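Local coordinates for protein 3-hydroxy-3-methylglutaryl-CoA lyase (Acinetobacter baumannii, PDB 6NDS) that belongs to the HMGL-like family of TIM-barrel enzymes and holds a zinc ion and coenzyme A at one end of its barrel, at residues P23-G26 against L27-E30; A229-V233 against G234-F238. One frame throughout, in Å; residues are numbered along the deposited sequence.

Contact 1 (P23-G26 against L27-E30); sequences PRDG and LQIE. With ZN (zinc ion), chain H; COA (coenzyme A), chain B; CIT (citric acid), chain C.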
loop_
_atom_site.group_PDB
_atom_site.type_symbol
_atom_site.label_atom_id
_atom_site.label_comp_id
_atom_site.label_asym_id
_atom_site.label_seq_id
_atom_site.Cartn_x
_atom_site.Cartn_y
_atom_site.Cartn_z
ATOM N N PRO A 23 14.012 15.261 -2.392
ATOM C CA PRO A 23 14.872 16.106 -3.234
ATOM C C PRO A 23 15.933 15.332 -3.967
ATOM O O PRO A 23 16.511 15.871 -4.914
ATOM C CB PRO A 23 15.497 17.093 -2.240
ATOM C CG PRO A 23 14.535 17.102 -1.050
ATOM C CD PRO A 23 14.102 15.660 -0.973
ATOM N N ARG A 24 16.228 14.102 -3.542
ATOM C CA ARG A 24 17.253 13.282 -4.178
ATOM C C ARG A 24 16.588 12.110 -4.906
ATOM O O ARG A 24 16.535 12.102 -6.139
ATOM C CB ARG A 24 18.258 12.808 -3.123
ATOM C CG ARG A 24 19.577 12.221 -3.666
ATOM C CD ARG A 24 19.414 10.803 -4.219
ATOM N NE ARG A 24 19.022 9.839 -3.184
ATOM C CZ ARG A 24 18.712 8.572 -3.434
ATOM N NH1 ARG A 24 18.750 8.113 -4.682
ATOM N NH2 ARG A 24 18.382 7.757 -2.440
ATOM N N ASP A 25 16.061 11.127 -4.167
ATOM C CA ASP A 25 15.443 9.974 -4.815
ATOM C C ASP A 25 14.244 10.402 -5.643
ATOM O O ASP A 25 14.017 9.882 -6.742
ATOM C CB ASP A 25 15.032 8.953 -3.751
ATOM C CG ASP A 25 15.129 7.527 -4.236
ATOM O OD1 ASP A 25 15.056 7.270 -5.464
ATOM O OD2 ASP A 25 15.279 6.638 -3.375
ATOM N N GLY A 26 13.478 11.368 -5.134
ATOM C CA GLY A 26 12.284 11.799 -5.837
ATOM C C GLY A 26 12.595 12.461 -7.163
ATOM O O GLY A 26 11.972 12.164 -8.180
ATOM N N LEU A 27 13.575 13.360 -7.174
ATOM C CA LEU A 27 13.811 14.162 -8.363
ATOM C C LEU A 27 14.754 13.511 -9.362
ATOM O O LEU A 27 14.736 13.888 -10.539
ATOM C CB LEU A 27 14.364 15.531 -7.965
ATOM C CG LEU A 27 13.415 16.367 -7.101
ATOM C CD1 LEU A 27 13.997 17.750 -6.948
ATOM C CD2 LEU A 27 12.031 16.440 -7.719
ATOM N N GLN A 28 15.557 12.530 -8.943
ATOM C CA GLN A 28 16.566 12.016 -9.870
ATOM C C GLN A 28 15.939 11.352 -11.092
ATOM O O GLN A 28 16.533 11.373 -12.176
ATOM C CB GLN A 28 17.499 11.046 -9.148
ATOM C CG GLN A 28 16.824 9.795 -8.689
ATOM C CD GLN A 28 17.726 8.899 -7.859
ATOM O OE1 GLN A 28 18.788 9.318 -7.379
ATOM N NE2 GLN A 28 17.301 7.652 -7.681
ATOM N N ILE A 29 14.735 10.795 -10.947
ATOM C CA ILE A 29 14.059 10.060 -12.012
ATOM C C ILE A 29 12.883 10.826 -12.613
ATOM O O ILE A 29 12.298 10.356 -13.605
ATOM C CB ILE A 29 13.590 8.678 -11.503
ATOM C CG1 ILE A 29 13.298 7.729 -12.659
ATOM C CG2 ILE A 29 12.382 8.841 -10.582
ATOM C CD1 ILE A 29 13.001 6.303 -12.226
ATOM N N GLU A 30 12.517 11.978 -12.052
ATOM C CA GLU A 30 11.445 12.785 -12.620
ATOM C C GLU A 30 11.761 13.137 -14.066
ATOM O O GLU A 30 12.896 13.512 -14.378
ATOM C CB GLU A 30 11.259 14.080 -11.828
ATOM C CG GLU A 30 10.263 14.000 -10.713
ATOM C CD GLU A 30 8.888 13.609 -11.198
ATOM O OE1 GLU A 30 8.347 12.612 -10.680
ATOM O OE2 GLU A 30 8.357 14.281 -12.108
HETATM ZN ZN ZN H . 15.843 4.636 -3.385
HETATM N N1A COA B . 30.540 13.729 -9.585
HETATM C C2A COA B . 30.774 14.383 -10.731
HETATM N N3A COA B . 31.609 14.077 -11.723
HETATM C C4A COA B . 32.258 12.932 -11.456
HETATM C C5A COA B . 32.122 12.143 -10.335
HETATM C C6A COA B . 31.210 12.571 -9.352
HETATM N N6A COA B . 30.987 11.913 -8.218
HETATM N N7A COA B . 32.964 11.041 -10.416
HETATM C C8A COA B . 33.581 11.180 -11.567
HETATM N N9A COA B . 33.193 12.311 -12.244
HETATM C C1B COA B . 33.687 12.799 -13.534
HETATM C C2B COA B . 35.199 13.011 -13.589
HETATM O O2B COA B . 35.651 14.210 -12.999
HETATM C C3B COA B . 35.418 12.927 -15.097
HETATM O O3B COA B . 34.895 14.084 -15.743
HETATM P P3B COA B . 35.537 14.245 -17.221
HETATM O O7A COA B . 34.738 13.378 -18.177
HETATM O O8A COA B . 36.976 13.780 -17.099
HETATM O O9A COA B . 35.444 15.720 -17.565
HETATM C C4B COA B . 34.585 11.689 -15.379
HETATM O O4B COA B . 33.405 11.857 -14.546
HETATM C C5B COA B . 35.295 10.435 -14.941
HETATM O O5B COA B . 34.488 9.293 -15.261
HETATM P P1A COA B . 34.808 7.942 -14.469
HETATM O O1A COA B . 35.572 8.244 -13.224
HETATM O O2A COA B . 35.313 6.907 -15.420
HETATM O O3A COA B . 33.311 7.580 -14.035
HETATM P P2A COA B . 32.057 7.049 -14.868
HETATM O O4A COA B . 32.274 5.606 -15.182
HETATM O O5A COA B . 31.738 7.991 -15.982
HETATM O O6A COA B . 30.912 7.213 -13.756
HETATM C CBP COA B . 30.130 7.279 -11.500
HETATM C CCP COA B . 31.075 6.572 -12.466
HETATM C CDP COA B . 30.101 6.544 -10.155
HETATM C CEP COA B . 30.626 8.712 -11.276
HETATM C CAP COA B . 28.740 7.289 -12.139
HETATM O OAP COA B . 28.405 5.967 -12.535
HETATM C C9P COA B . 27.653 7.814 -11.216
HETATM O O9P COA B . 27.595 9.007 -10.935
HETATM N N8P COA B . 26.786 6.924 -10.759
HETATM C C7P COA B . 25.764 7.243 -9.771
HETATM C C6P COA B . 24.383 7.192 -10.373
HETATM C C5P COA B . 23.305 7.364 -9.325
HETATM O O5P COA B . 23.352 8.293 -8.520
HETATM N N4P COA B . 22.312 6.467 -9.335
HETATM C C3P COA B . 21.108 6.571 -8.522
HETATM C C2P COA B . 21.413 6.613 -7.045
HETATM S S1P COA B . 22.449 5.221 -6.526
HETATM C C2 CIT C . 19.350 4.211 -1.769
HETATM C C3 CIT C . 18.779 4.129 -3.181
HETATM O O7 CIT C . 17.886 5.198 -3.343
HETATM C C4 CIT C . 19.845 4.341 -4.237
HETATM C C5 CIT C . 19.332 4.397 -5.634
HETATM O O3 CIT C . 19.567 3.446 -6.462
HETATM O O4 CIT C . 18.655 5.383 -6.061
HETATM C C6 CIT C . 18.106 2.791 -3.420
HETATM O O5 CIT C . 18.778 1.751 -3.622
HETATM O O6 CIT C . 16.831 2.707 -3.429
HETATM O O HOH W 1 16.138 4.804 -5.574
HETATM O O HOH W 2 9.787 10.895 -9.057
#

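Contact 2 (A229-V233 against G234-F238); sequences AAYEV and GARRF. With ACT (acetate ion), chain D.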
loop_
_atom_site.group_PDB
_atom_site.type_symbol
_atom_site.label_atom_id
_atom_site.label_comp_id
_atom_site.label_asym_id
_atom_site.label_seq_id
_atom_site.Cartn_x
_atom_site.Cartn_y
_atom_site.Cartn_z
ATOM N N ALA A 229 6.400 -4.098 9.602
ATOM C CA ALA A 229 7.095 -5.328 9.980
ATOM C C ALA A 229 8.472 -5.031 10.563
ATOM O O ALA A 229 8.875 -5.643 11.561
ATOM C CB ALA A 229 7.226 -6.271 8.783
ATOM N N ALA A 230 9.215 -4.106 9.946
ATOM C CA ALA A 230 10.519 -3.714 10.486
ATOM C C ALA A 230 10.374 -3.050 11.854
ATOM O O ALA A 230 11.160 -3.315 12.772
ATOM C CB ALA A 230 11.235 -2.766 9.513
ATOM N N TYR A 231 9.374 -2.176 12.004
ATOM C CA TYR A 231 9.129 -1.535 13.298
ATOM C C TYR A 231 8.843 -2.565 14.384
ATOM O O TYR A 231 9.310 -2.426 15.528
ATOM C CB TYR A 231 7.957 -0.556 13.171
ATOM C CG TYR A 231 7.692 0.254 14.431
ATOM C CD1 TYR A 231 8.296 1.484 14.629
ATOM C CD2 TYR A 231 6.838 -0.224 15.413
ATOM C CE1 TYR A 231 8.049 2.226 15.778
ATOM C CE2 TYR A 231 6.594 0.502 16.562
ATOM C CZ TYR A 231 7.198 1.722 16.739
ATOM O OH TYR A 231 6.943 2.434 17.896
ATOM N N GLU A 232 8.082 -3.611 14.048
ATOM C CA GLU A 232 7.714 -4.629 15.026
ATOM C C GLU A 232 8.923 -5.387 15.576
ATOM O O GLU A 232 8.844 -5.913 16.693
ATOM C CB GLU A 232 6.688 -5.597 14.408
ATOM C CG GLU A 232 5.305 -4.941 14.185
ATOM C CD GLU A 232 4.317 -5.798 13.395
ATOM O OE1 GLU A 232 4.722 -6.832 12.821
ATOM O OE2 GLU A 232 3.120 -5.423 13.346
ATOM N N VAL A 233 10.042 -5.441 14.850
ATOM C CA VAL A 233 11.249 -6.093 15.350
ATOM C C VAL A 233 12.317 -5.085 15.777
ATOM O O VAL A 233 13.463 -5.474 16.016
ATOM C CB VAL A 233 11.814 -7.110 14.338
ATOM C CG1 VAL A 233 10.828 -8.261 14.130
ATOM C CG2 VAL A 233 12.161 -6.449 13.007
ATOM N N GLY A 234 11.963 -3.803 15.899
ATOM C CA GLY A 234 12.810 -2.823 16.556
ATOM C C GLY A 234 13.367 -1.705 15.694
ATOM O O GLY A 234 13.998 -0.795 16.238
ATOM N N ALA A 235 13.156 -1.721 14.378
ATOM C CA ALA A 235 13.691 -0.655 13.544
ATOM C C ALA A 235 12.883 0.624 13.736
ATOM O O ALA A 235 11.672 0.587 13.983
ATOM C CB ALA A 235 13.667 -1.060 12.073
ATOM N N ARG A 236 13.569 1.766 13.636
ATOM C CA ARG A 236 12.931 3.049 13.920
ATOM C C ARG A 236 13.180 4.144 12.891
ATOM O O ARG A 236 12.388 5.093 12.843
ATOM C CB ARG A 236 13.370 3.568 15.303
ATOM C CG ARG A 236 12.947 2.659 16.461
ATOM C CD ARG A 236 11.430 2.709 16.639
ATOM N NE ARG A 236 10.945 1.951 17.793
ATOM C CZ ARG A 236 10.529 0.683 17.744
ATOM N NH1 ARG A 236 10.573 0.010 16.597
ATOM N NH2 ARG A 236 10.070 0.080 18.840
ATOM N N ARG A 237 14.217 4.058 12.057
ATOM C CA ARG A 237 14.529 5.115 11.094
ATOM C C ARG A 237 14.122 4.674 9.694
ATOM O O ARG A 237 14.540 3.604 9.240
ATOM C CB ARG A 237 16.023 5.448 11.119
ATOM C CG ARG A 237 16.535 5.998 12.477
ATOM C CD ARG A 237 18.064 6.171 12.544
ATOM N NE ARG A 237 18.553 6.991 11.441
ATOM C CZ ARG A 237 19.827 7.199 11.146
ATOM N NH1 ARG A 237 20.795 6.688 11.900
ATOM N NH2 ARG A 237 20.137 7.941 10.088
ATOM N N PHE A 238 13.315 5.500 9.008
ATOM C CA PHE A 238 12.764 5.114 7.707
ATOM C C PHE A 238 12.826 6.283 6.738
ATOM O O PHE A 238 12.408 7.391 7.082
ATOM C CB PHE A 238 11.307 4.629 7.831
ATOM C CG PHE A 238 11.161 3.383 8.651
ATOM C CD1 PHE A 238 11.187 2.139 8.044
ATOM C CD2 PHE A 238 11.025 3.458 10.034
ATOM C CE1 PHE A 238 11.062 0.977 8.798
ATOM C CE2 PHE A 238 10.890 2.311 10.802
ATOM C CZ PHE A 238 10.903 1.063 10.191
HETATM C C ACT D . 3.376 2.392 19.781
HETATM O O ACT D . 4.551 1.959 19.609
HETATM O OXT ACT D . 2.283 1.913 19.356
HETATM C CH3 ACT D . 3.241 3.690 20.635
HETATM O O HOH W 3 9.163 -2.720 18.342
#

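Contact 1 (P23-G26 against L27-E30)
Arg24 and Gln28, one helical turn apart, run side by side and join at their polar ends: Arg24 NH1 donates to Gln28 OE1 over 3.0 Å. The amide oxygen lies at the guanidinium edge, near its plane, yet the two planes are turned 64° apart, and the N-H comes to the oxygen from above its carbonyl plane. The Arg24 chain bends at both chi2 and chi3, which folds its head back beside the glutamine. Gln28 has CG between its backbone N and carbonyl carbon (chi1 66°) and is extended beyond it, which carries the amide to that head. The backbone bond from Gln28 N to Arg24 O spans the same turn. NE of Arg24 has a salt bridge to Glu55, and Gln28 NE2 also donates to Gly247 O.

These residues belong to the short helix 22-28, which follows the first strand of the TIM barrel and supplies part of the metal and coenzyme A sites. Asp25 OD2 binds zinc at 2.1 Å, in a sphere completed by His215, His217, water 1 and two oxygens of a citric acid molecule. Asn257 donates to the same carboxylate oxygen, while OD1 accepts hydrogen bonds from water 1 and Gly247 N. The citric acid, probably from the crystallisation liquor, ties the groups together: Arg24 NH2 donates to its O7 at 2.8 Å, and Gln28 NE2 to its O4 at 3.1 Å with a nearly straight N-H...O angle of 168°.

Leu27 packs its CD1 against the carbonyl of Pro23, 3.7 Å from Pro23 O, and the side chains of Pro23 and Leu27 pack on helix 36-46. Water 2 bridges Gly26 O, in the helix, and Glu30 OE1, beyond it; Glu30 OE2 is hydrogen-bonded to His294.

Contact 2 (A229-V233 against G234-F238)
Arg236 lays its guanidinium flat over one face of the Tyr231 ring, the planes 18° apart and Arg236 CZ 3.8 Å from the centroid of the Tyr231 ring, a stacked cation-pi pair. Arg236 NH1 sits over that face, offset toward the rim, and is also a double donor. It reaches Tyr231 O at 2.9 Å, on a lone pair in the carbonyl plane, and Ala235 O, also at 2.9 Å, from above the plane of that carbonyl. With both oxygens near the guanidinium plane, the two bonds fix how the group rotates over the ring. Water 3 links Tyr231 O to Arg236 NH2, a third donor to that oxygen beside Arg236 NH1 and Gly234 N.

Tyr231 CG stands anti to the backbone N (chi1 -175°), which sets the ring alongside the chain leaving the helix. There Tyr231 CA also makes a CA-H...O contact with Ala235 O. On the apolar side, Ala230 CB meets Ala235 CB and lies at the edge of the Phe238 ring, 3.8 Å from Phe238 CE1.

Farther out, Ser13 O accepts from Arg236 NE, Tyr231 OH lies within reach of both Asp14 O and an acetate oxygen, and Leu16 touches Tyr231 and Phe238.

Gly234, at a positive phi of 115°, turns the chain out of the helix, at backbone angles that call for glycine. Ala235 N bonds to Ala230 O at 3.0 Å and Gly234 N to Tyr231 O at the same length: a Schellman motif with Gly234 as C-prime residue, ending helix 223-232 where the beta-alpha-beta unit turns into strand 237-240.

Overall arrangement
From the N terminus, the chain forms strand 17-20 and enters helix 22-28, where contact 1 closes a single local turn at the zinc and coenzyme A sites. Much later, strand 212-216 leads through helix 223-232 to contact 2, which closes the turn into strand 237-240. The contacts follow in series and neither nest nor cross. They lie on opposite sides of the chain's centre. The centres of contact 1 and contact 2 are about 25 Å apart, and the nearest atoms of contact 1 and contact 2 are about 10 Å apart. Their link runs through the sheet: strand 237-240 neighbours both strand 17-20, which precedes contact 1, and strand 212-216, whose His215 shares zinc with Asp25.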